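Local coordinates for uncharacterized hypothetical protein (Parabacteroides merdae, PDB 4EI0) that is of unknown function, belongs to the DUF4466 family and is built largely around antiparallel beta sheets, at residues 176-181 / 190-195; 238-243 / 290-295; 257-262 / 279-284. All coordinates share one frame; numbering follows the deposited sequence.

Interaction 1. Residues 176-181 / 190-195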
# COMPACT_ATOMS: atom_id res chain seq x y z
N HIS B 176 7.48 -24.03 37.98
CA HIS B 176 8.64 -24.80 37.53
C HIS B 176 8.38 -26.24 37.81
O HIS B 176 7.88 -26.57 38.86
CB HIS B 176 9.91 -24.33 38.25
CG HIS B 176 11.19 -24.98 37.72
ND1 HIS B 176 11.90 -24.48 36.69
CD2 HIS B 176 11.79 -26.18 38.06
CE1 HIS B 176 12.96 -25.29 36.46
NE2 HIS B 176 12.86 -26.34 37.27
N ILE B 177 8.69 -27.12 36.85
CA ILE B 177 8.50 -28.56 37.00
C ILE B 177 9.85 -29.19 37.32
O ILE B 177 10.74 -29.17 36.49
CB ILE B 177 7.94 -29.25 35.71
CG1 ILE B 177 6.76 -28.46 35.07
CG2 ILE B 177 7.55 -30.66 36.03
CD1 ILE B 177 5.60 -28.18 35.98
N TYR B 178 9.98 -29.71 38.52
CA TYR B 178 11.12 -30.45 39.02
C TYR B 178 10.79 -31.90 38.83
O TYR B 178 9.64 -32.27 38.86
CB TYR B 178 11.32 -30.18 40.54
CG TYR B 178 11.88 -28.80 40.79
CD1 TYR B 178 13.18 -28.47 40.39
CD2 TYR B 178 11.10 -27.80 41.36
CE1 TYR B 178 13.68 -27.19 40.57
CE2 TYR B 178 11.62 -26.50 41.54
CZ TYR B 178 12.91 -26.21 41.16
OH TYR B 178 13.44 -24.96 41.33
N SER B 179 11.81 -32.71 38.63
CA SER B 179 11.68 -34.15 38.39
C SER B 179 12.16 -34.94 39.55
O SER B 179 12.75 -34.43 40.51
CB SER B 179 12.55 -34.55 37.20
OG SER B 179 13.92 -34.28 37.48
N LYS B 180 11.92 -36.24 39.48
CA LYS B 180 12.40 -37.14 40.48
C LYS B 180 13.94 -37.16 40.52
O LYS B 180 14.51 -37.35 41.58
CB LYS B 180 11.82 -38.53 40.26
CG LYS B 180 10.32 -38.60 40.59
CD LYS B 180 9.69 -39.94 40.20
CE LYS B 180 8.37 -40.14 40.94
NZ LYS B 180 7.64 -41.38 40.59
N ALA B 181 14.59 -36.95 39.38
CA ALA B 181 16.04 -36.89 39.31
C ALA B 181 16.51 -35.66 40.04
O ALA B 181 17.49 -35.72 40.78
CB ALA B 181 16.51 -36.78 37.88
N ALA B 190 12.48 -30.61 47.60
CA ALA B 190 11.17 -31.03 48.11
C ALA B 190 10.42 -29.93 48.89
O ALA B 190 9.20 -29.83 48.80
CB ALA B 190 11.27 -32.31 48.92
N ALA B 191 11.15 -29.08 49.60
CA ALA B 191 10.55 -27.97 50.37
C ALA B 191 9.89 -26.88 49.50
O ALA B 191 9.06 -26.16 49.97
CB ALA B 191 11.57 -27.39 51.33
N LYS B 192 10.29 -26.77 48.23
CA LYS B 192 9.71 -25.82 47.25
C LYS B 192 8.48 -26.39 46.50
O LYS B 192 7.87 -25.67 45.72
CB LYS B 192 10.76 -25.47 46.16
CG LYS B 192 11.63 -24.29 46.49
CD LYS B 192 12.98 -24.35 45.80
CE LYS B 192 12.84 -24.18 44.31
NZ LYS B 192 13.90 -23.33 43.72
N ILE B 193 8.17 -27.67 46.70
CA ILE B 193 7.15 -28.33 45.90
C ILE B 193 5.80 -28.05 46.50
O ILE B 193 5.57 -28.30 47.70
CB ILE B 193 7.34 -29.85 45.78
CG1 ILE B 193 8.75 -30.18 45.28
CG2 ILE B 193 6.27 -30.42 44.81
CD1 ILE B 193 9.22 -29.40 44.10
N ASP B 194 4.89 -27.58 45.64
CA ASP B 194 3.53 -27.26 46.00
C ASP B 194 2.53 -28.34 45.59
O ASP B 194 1.57 -28.61 46.33
CB ASP B 194 3.20 -25.86 45.41
CG ASP B 194 4.11 -24.80 46.01
OD1 ASP B 194 4.15 -24.78 47.26
OD2 ASP B 194 4.83 -24.07 45.27
N ILE B 195 2.78 -28.98 44.47
CA ILE B 195 1.85 -29.98 43.94
C ILE B 195 2.66 -31.12 43.35
O ILE B 195 3.67 -30.89 42.67
CB ILE B 195 0.92 -29.38 42.83
CG1 ILE B 195 -0.10 -28.41 43.44
CG2 ILE B 195 0.15 -30.48 42.12
CD1 ILE B 195 -0.94 -27.63 42.45

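Interaction 2. Residues 238-243 / 290-295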
# COMPACT_ATOMS: atom_id res chain seq x y z
N TYR B 238 -13.38 -26.70 35.02
CA TYR B 238 -13.37 -27.30 33.68
C TYR B 238 -13.82 -26.28 32.64
O TYR B 238 -14.84 -25.64 32.81
CB TYR B 238 -14.27 -28.56 33.67
CG TYR B 238 -14.24 -29.32 32.37
CD1 TYR B 238 -13.05 -29.85 31.92
CD2 TYR B 238 -15.40 -29.53 31.57
CE1 TYR B 238 -12.97 -30.53 30.71
CE2 TYR B 238 -15.33 -30.23 30.37
CZ TYR B 238 -14.10 -30.72 29.94
OH TYR B 238 -13.96 -31.41 28.77
N GLY B 239 -13.07 -26.16 31.54
CA GLY B 239 -13.48 -25.33 30.42
C GLY B 239 -13.32 -23.86 30.67
O GLY B 239 -13.95 -23.07 29.99
N LEU B 240 -12.51 -23.48 31.66
CA LEU B 240 -12.21 -22.08 31.93
C LEU B 240 -10.97 -21.70 31.15
O LEU B 240 -9.85 -22.03 31.51
CB LEU B 240 -12.02 -21.78 33.42
CG LEU B 240 -11.60 -20.33 33.72
CD1 LEU B 240 -12.76 -19.44 33.33
CD2 LEU B 240 -11.25 -20.08 35.16
N GLN B 241 -11.17 -21.02 30.05
CA GLN B 241 -10.08 -20.92 29.10
C GLN B 241 -9.60 -19.49 29.19
O GLN B 241 -10.31 -18.59 29.58
CB GLN B 241 -10.46 -21.39 27.68
CG GLN B 241 -10.65 -22.92 27.65
CD GLN B 241 -10.82 -23.57 26.27
OE1 GLN B 241 -10.04 -24.44 25.90
NE2 GLN B 241 -11.85 -23.17 25.53
N ASP B 242 -8.33 -19.33 28.94
CA ASP B 242 -7.75 -18.05 28.97
C ASP B 242 -7.06 -17.94 27.62
O ASP B 242 -6.37 -18.87 27.18
CB ASP B 242 -6.80 -18.00 30.16
CG ASP B 242 -5.96 -16.74 30.18
OD1 ASP B 242 -5.11 -16.59 29.29
OD2 ASP B 242 -6.20 -15.91 31.06
N ARG B 243 -7.26 -16.83 26.95
CA ARG B 243 -6.77 -16.69 25.56
C ARG B 243 -5.23 -16.73 25.50
O ARG B 243 -4.65 -17.28 24.57
CB ARG B 243 -7.29 -15.38 24.94
CG ARG B 243 -7.71 -15.41 23.47
CD ARG B 243 -6.79 -16.24 22.58
NE ARG B 243 -7.01 -15.97 21.15
CZ ARG B 243 -6.18 -16.34 20.18
NH1 ARG B 243 -5.03 -16.96 20.44
NH2 ARG B 243 -6.49 -16.05 18.92
N ARG B 290 -1.02 -16.95 44.38
CA ARG B 290 -2.11 -17.66 43.77
C ARG B 290 -1.76 -17.94 42.33
O ARG B 290 -0.95 -17.24 41.74
CB ARG B 290 -3.37 -16.86 43.85
CG ARG B 290 -3.98 -16.95 45.21
CD ARG B 290 -5.19 -16.03 45.29
NE ARG B 290 -5.75 -16.16 46.59
CZ ARG B 290 -6.88 -15.58 46.97
NH1 ARG B 290 -7.59 -14.78 46.17
NH2 ARG B 290 -7.28 -15.80 48.20
N ALA B 291 -2.35 -18.99 41.77
CA ALA B 291 -2.02 -19.33 40.37
C ALA B 291 -3.23 -20.00 39.75
O ALA B 291 -4.13 -20.47 40.47
CB ALA B 291 -0.83 -20.27 40.33
N TYR B 292 -3.23 -20.06 38.43
CA TYR B 292 -4.21 -20.84 37.69
C TYR B 292 -3.40 -21.74 36.78
O TYR B 292 -2.60 -21.25 35.95
CB TYR B 292 -5.18 -19.94 36.87
CG TYR B 292 -6.17 -20.72 36.04
CD1 TYR B 292 -7.12 -21.52 36.66
CD2 TYR B 292 -6.12 -20.73 34.67
CE1 TYR B 292 -8.02 -22.28 35.94
CE2 TYR B 292 -7.05 -21.48 33.92
CZ TYR B 292 -7.95 -22.29 34.56
OH TYR B 292 -8.89 -23.03 33.86
N VAL B 293 -3.59 -23.04 36.94
CA VAL B 293 -2.94 -24.07 36.14
C VAL B 293 -3.95 -24.60 35.10
O VAL B 293 -5.04 -25.03 35.47
CB VAL B 293 -2.49 -25.22 37.03
CG1 VAL B 293 -1.74 -26.28 36.18
CG2 VAL B 293 -1.70 -24.68 38.21
N TYR B 294 -3.63 -24.49 33.81
CA TYR B 294 -4.55 -24.88 32.74
C TYR B 294 -3.97 -26.10 32.07
O TYR B 294 -2.79 -26.11 31.77
CB TYR B 294 -4.72 -23.74 31.71
CG TYR B 294 -5.58 -24.15 30.54
CD1 TYR B 294 -6.93 -24.32 30.72
CD2 TYR B 294 -5.04 -24.39 29.29
CE1 TYR B 294 -7.76 -24.70 29.67
CE2 TYR B 294 -5.85 -24.79 28.23
CZ TYR B 294 -7.22 -24.92 28.42
OH TYR B 294 -8.05 -25.38 27.44
N ILE B 295 -4.78 -27.12 31.85
CA ILE B 295 -4.34 -28.34 31.18
C ILE B 295 -4.58 -28.19 29.68
O ILE B 295 -5.70 -28.33 29.21
CB ILE B 295 -5.06 -29.59 31.70
CG1 ILE B 295 -5.01 -29.68 33.24
CG2 ILE B 295 -4.51 -30.87 31.06
CD1 ILE B 295 -3.67 -29.63 33.91
O HOH W 1 -10.57 -25.02 33.02

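Interaction 3. Residues 257-262 / 279-284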
# COMPACT_ATOMS: atom_id res chain seq x y z
N LEU B 257 -7.15 -8.70 38.86
CA LEU B 257 -8.30 -8.53 39.76
C LEU B 257 -8.97 -9.89 40.06
O LEU B 257 -9.42 -10.13 41.17
CB LEU B 257 -9.30 -7.52 39.17
CG LEU B 257 -10.66 -7.37 39.89
CD1 LEU B 257 -10.43 -6.73 41.26
CD2 LEU B 257 -11.68 -6.62 39.03
N ASP B 258 -9.00 -10.77 39.07
CA ASP B 258 -9.54 -12.12 39.23
C ASP B 258 -8.75 -12.90 40.29
O ASP B 258 -9.33 -13.65 41.06
CB ASP B 258 -9.47 -12.89 37.90
CG ASP B 258 -10.25 -12.19 36.80
OD1 ASP B 258 -11.45 -11.94 37.00
OD2 ASP B 258 -9.69 -11.87 35.72
N PHE B 259 -7.43 -12.74 40.32
CA PHE B 259 -6.63 -13.35 41.39
C PHE B 259 -6.89 -12.77 42.75
O PHE B 259 -6.96 -13.51 43.77
CB PHE B 259 -5.15 -13.29 41.07
CG PHE B 259 -4.72 -14.33 40.11
CD1 PHE B 259 -4.74 -15.63 40.50
CD2 PHE B 259 -4.35 -14.00 38.81
CE1 PHE B 259 -4.38 -16.62 39.63
CE2 PHE B 259 -3.97 -15.00 37.94
CZ PHE B 259 -3.98 -16.30 38.36
N GLU B 260 -7.05 -11.44 42.79
CA GLU B 260 -7.36 -10.75 44.04
C GLU B 260 -8.71 -11.16 44.62
O GLU B 260 -8.86 -11.19 45.82
CB GLU B 260 -7.37 -9.23 43.85
CG GLU B 260 -6.00 -8.58 43.73
CD GLU B 260 -5.18 -8.59 45.04
OE1 GLU B 260 -5.72 -8.95 46.11
OE2 GLU B 260 -3.97 -8.23 45.00
N THR B 261 -9.68 -11.47 43.76
CA THR B 261 -11.07 -11.64 44.18
C THR B 261 -11.57 -13.10 44.10
O THR B 261 -12.65 -13.37 44.53
CB THR B 261 -12.03 -10.71 43.39
OG1 THR B 261 -11.96 -11.04 42.01
CG2 THR B 261 -11.70 -9.20 43.57
N ILE B 262 -10.78 -14.06 43.60
CA ILE B 262 -11.19 -15.50 43.64
C ILE B 262 -11.46 -15.94 45.10
O ILE B 262 -10.69 -15.62 46.02
CB ILE B 262 -10.17 -16.44 42.92
CG1 ILE B 262 -10.77 -17.83 42.69
CG2 ILE B 262 -8.83 -16.54 43.65
CD1 ILE B 262 -11.69 -17.88 41.49
N GLY B 279 -8.67 -27.37 34.77
CA GLY B 279 -7.86 -26.34 35.38
C GLY B 279 -7.91 -26.44 36.89
O GLY B 279 -8.74 -27.17 37.43
N ALA B 280 -7.05 -25.67 37.54
CA ALA B 280 -7.06 -25.60 38.98
C ALA B 280 -6.62 -24.24 39.44
O ALA B 280 -5.53 -23.73 39.05
CB ALA B 280 -6.14 -26.65 39.53
N TRP B 281 -7.44 -23.57 40.21
CA TRP B 281 -6.98 -22.38 40.96
C TRP B 281 -6.21 -22.86 42.16
O TRP B 281 -6.66 -23.75 42.85
CB TRP B 281 -8.12 -21.57 41.48
CG TRP B 281 -8.97 -20.94 40.41
CD1 TRP B 281 -10.19 -21.38 39.94
CD2 TRP B 281 -8.73 -19.70 39.71
NE1 TRP B 281 -10.69 -20.52 39.01
CE2 TRP B 281 -9.85 -19.50 38.82
CE3 TRP B 281 -7.71 -18.78 39.71
CZ2 TRP B 281 -9.96 -18.40 38.00
CZ3 TRP B 281 -7.81 -17.69 38.84
CH2 TRP B 281 -8.91 -17.52 38.00
N VAL B 282 -5.08 -22.23 42.44
CA VAL B 282 -4.15 -22.68 43.48
C VAL B 282 -3.81 -21.50 44.38
O VAL B 282 -3.68 -20.37 43.90
CB VAL B 282 -2.87 -23.22 42.81
CG1 VAL B 282 -1.76 -23.45 43.79
CG2 VAL B 282 -3.23 -24.51 42.09
N GLU B 283 -3.63 -21.77 45.68
CA GLU B 283 -3.00 -20.80 46.59
C GLU B 283 -1.95 -21.53 47.40
O GLU B 283 -2.24 -22.59 47.94
CB GLU B 283 -4.04 -20.16 47.53
CG GLU B 283 -3.46 -19.09 48.48
CD GLU B 283 -4.53 -18.48 49.36
OE1 GLU B 283 -5.29 -17.64 48.86
OE2 GLU B 283 -4.68 -18.90 50.52
N THR B 284 -0.73 -20.99 47.44
CA THR B 284 0.37 -21.70 48.09
C THR B 284 0.17 -21.66 49.58
O THR B 284 -0.57 -20.78 50.11
CB THR B 284 1.74 -21.11 47.75
OG1 THR B 284 1.75 -19.72 48.04
CG2 THR B 284 2.02 -21.24 46.28

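Interaction 1. Residues 176-181 / 190-195
The hydroxyl of Y178 is gripped by two groups. K192 NZ donates a hydrogen bond to Y178 OH at 2.9 Å, and the side-chain amide of N170 is bonded to the same oxygen. N170 OD1 also takes a bond from K192 NZ, so phenol, ammonium and amide hold one another in a small polar cluster. The lysine chain bends at its last two torsions (chi3 68°, chi4 140°). The bend brings K192 CE to 3.7 Å from Y178 CZ and turns NZ onto the hydroxyl. Y178 lies in strand 176-178, at the outer side of a five-stranded antiparallel sheet. Residues 190-195 form the loop that leads from helix 180-185 into strand 195-199 of that sheet. The contact therefore ties an outer strand to the entry of a strand two places further in. Nearer the ring's root the contact is apolar. I193 CD1 meets Y178 CD2 at 3.7 Å, approaching the ring obliquely. H176 comes from the tyrosine's own strand and sets its CD2 over the centre of one ring face, 3.2 Å above the plane. L183 of helix 180-185 also touches the Y178 side chain.

Interaction 2. Residues 238-243 / 290-295
L240 O accepts a hydrogen bond of 2.7 Å from Y292 OH. The donor lies in the carbonyl plane on a lone pair, with a C=O...O angle of 132°. One residue along, Q241 OE1 accepts a hydrogen bond from Y294 OH, also at 2.7 Å and again on an in-plane lone pair. The amide and phenol planes are 46° apart. Apolar contact is slight: L240 CD2 sits 4.0 Å from Y292 CE1. A water completes the inner shell. It accepts from L240 N at 2.8 Å and donates to Y292 OH at 2.7 Å, so this hydroxyl both gives and receives a bond.

Further out, the two tyrosines are alternate residues of strand 289-299 and rise from the same side of the sheet. In both, CG is anti to the backbone N, which sends the rings toward the loop. W281 and L245 touch Y292, and S246 touches Y294. D242 N-caps helix 243-246 and forms a salt bridge with K308, which probably steadies the far end of the loop. A phenylalanine in place of Y294 would probably leave Q241 OE1 without its donor and the amide freer to turn. On this face of the loop both direct polar contacts use phenol donors: one binds a backbone carbonyl, the other a side-chain amide.

Interaction 3. Residues 257-262 / 279-284
I262 CD1 sits on one face of the W281 indole, 3.6 Å from W281 CE2. It forms a CH-pi contact with the five-membered ring. The methyl is 3.8 Å from that ring's centroid and 16° off the normal. I262 has CG1 anti to its backbone N (chi1 -166°), which carries CD1 out over the indole. F259 meets the same indole differently. F259 CE1 lies at the indole edge, 3.7 Å from W281 CZ3. The two six-membered rings make an offset edge-to-face pair, with planes at 80° and centroids 5.6 Å apart. Here the tryptophan gives the edge and the phenylalanine the face. W281 is thus met at an edge by F259 from the helix and covered on a face by I262 just past its end.

The arrangement is a short helix, 256-261, laid against a five-stranded antiparallel sheet. W281 projects from strand 278-283 toward the helix, and I262 is the first residue to leave helical geometry. Y292 of the adjoining strand also touches F259. I254 touches F259 too, adding to the buried side of the contact.

Away from the indole the packing gives way to solvent. L257 and T261 are exposed. T261 OG1 turns back to L257 O, at 2.8 Å, approaching from above the carbonyl plane. D258 starts out toward the strand, but its carboxylate leads away, and D258 OD2 accepts a bond from D255 N.

In the fold
Interactions 2 and 3 both reach one sheet, through the neighbouring strands 289-299 and 278-283, and their centres are 10 Å apart. Interaction 3 is nested in the chain segment that interaction 2 closes. R290 joins them: its NE forms a 2.7 Å salt bridge with E283 OE1, and its NH1 probably bonds F259 O at 2.8 Å. Interaction 1 is made at a different sheet and comes earlier in the chain. It touches interaction 3 by packing, with I195 CD1 3.9 Å from V282 CG2. Its centre is about 20 Å from that of interaction 2, and their nearest atoms are about 5 Å apart. No active site is known to relate them to.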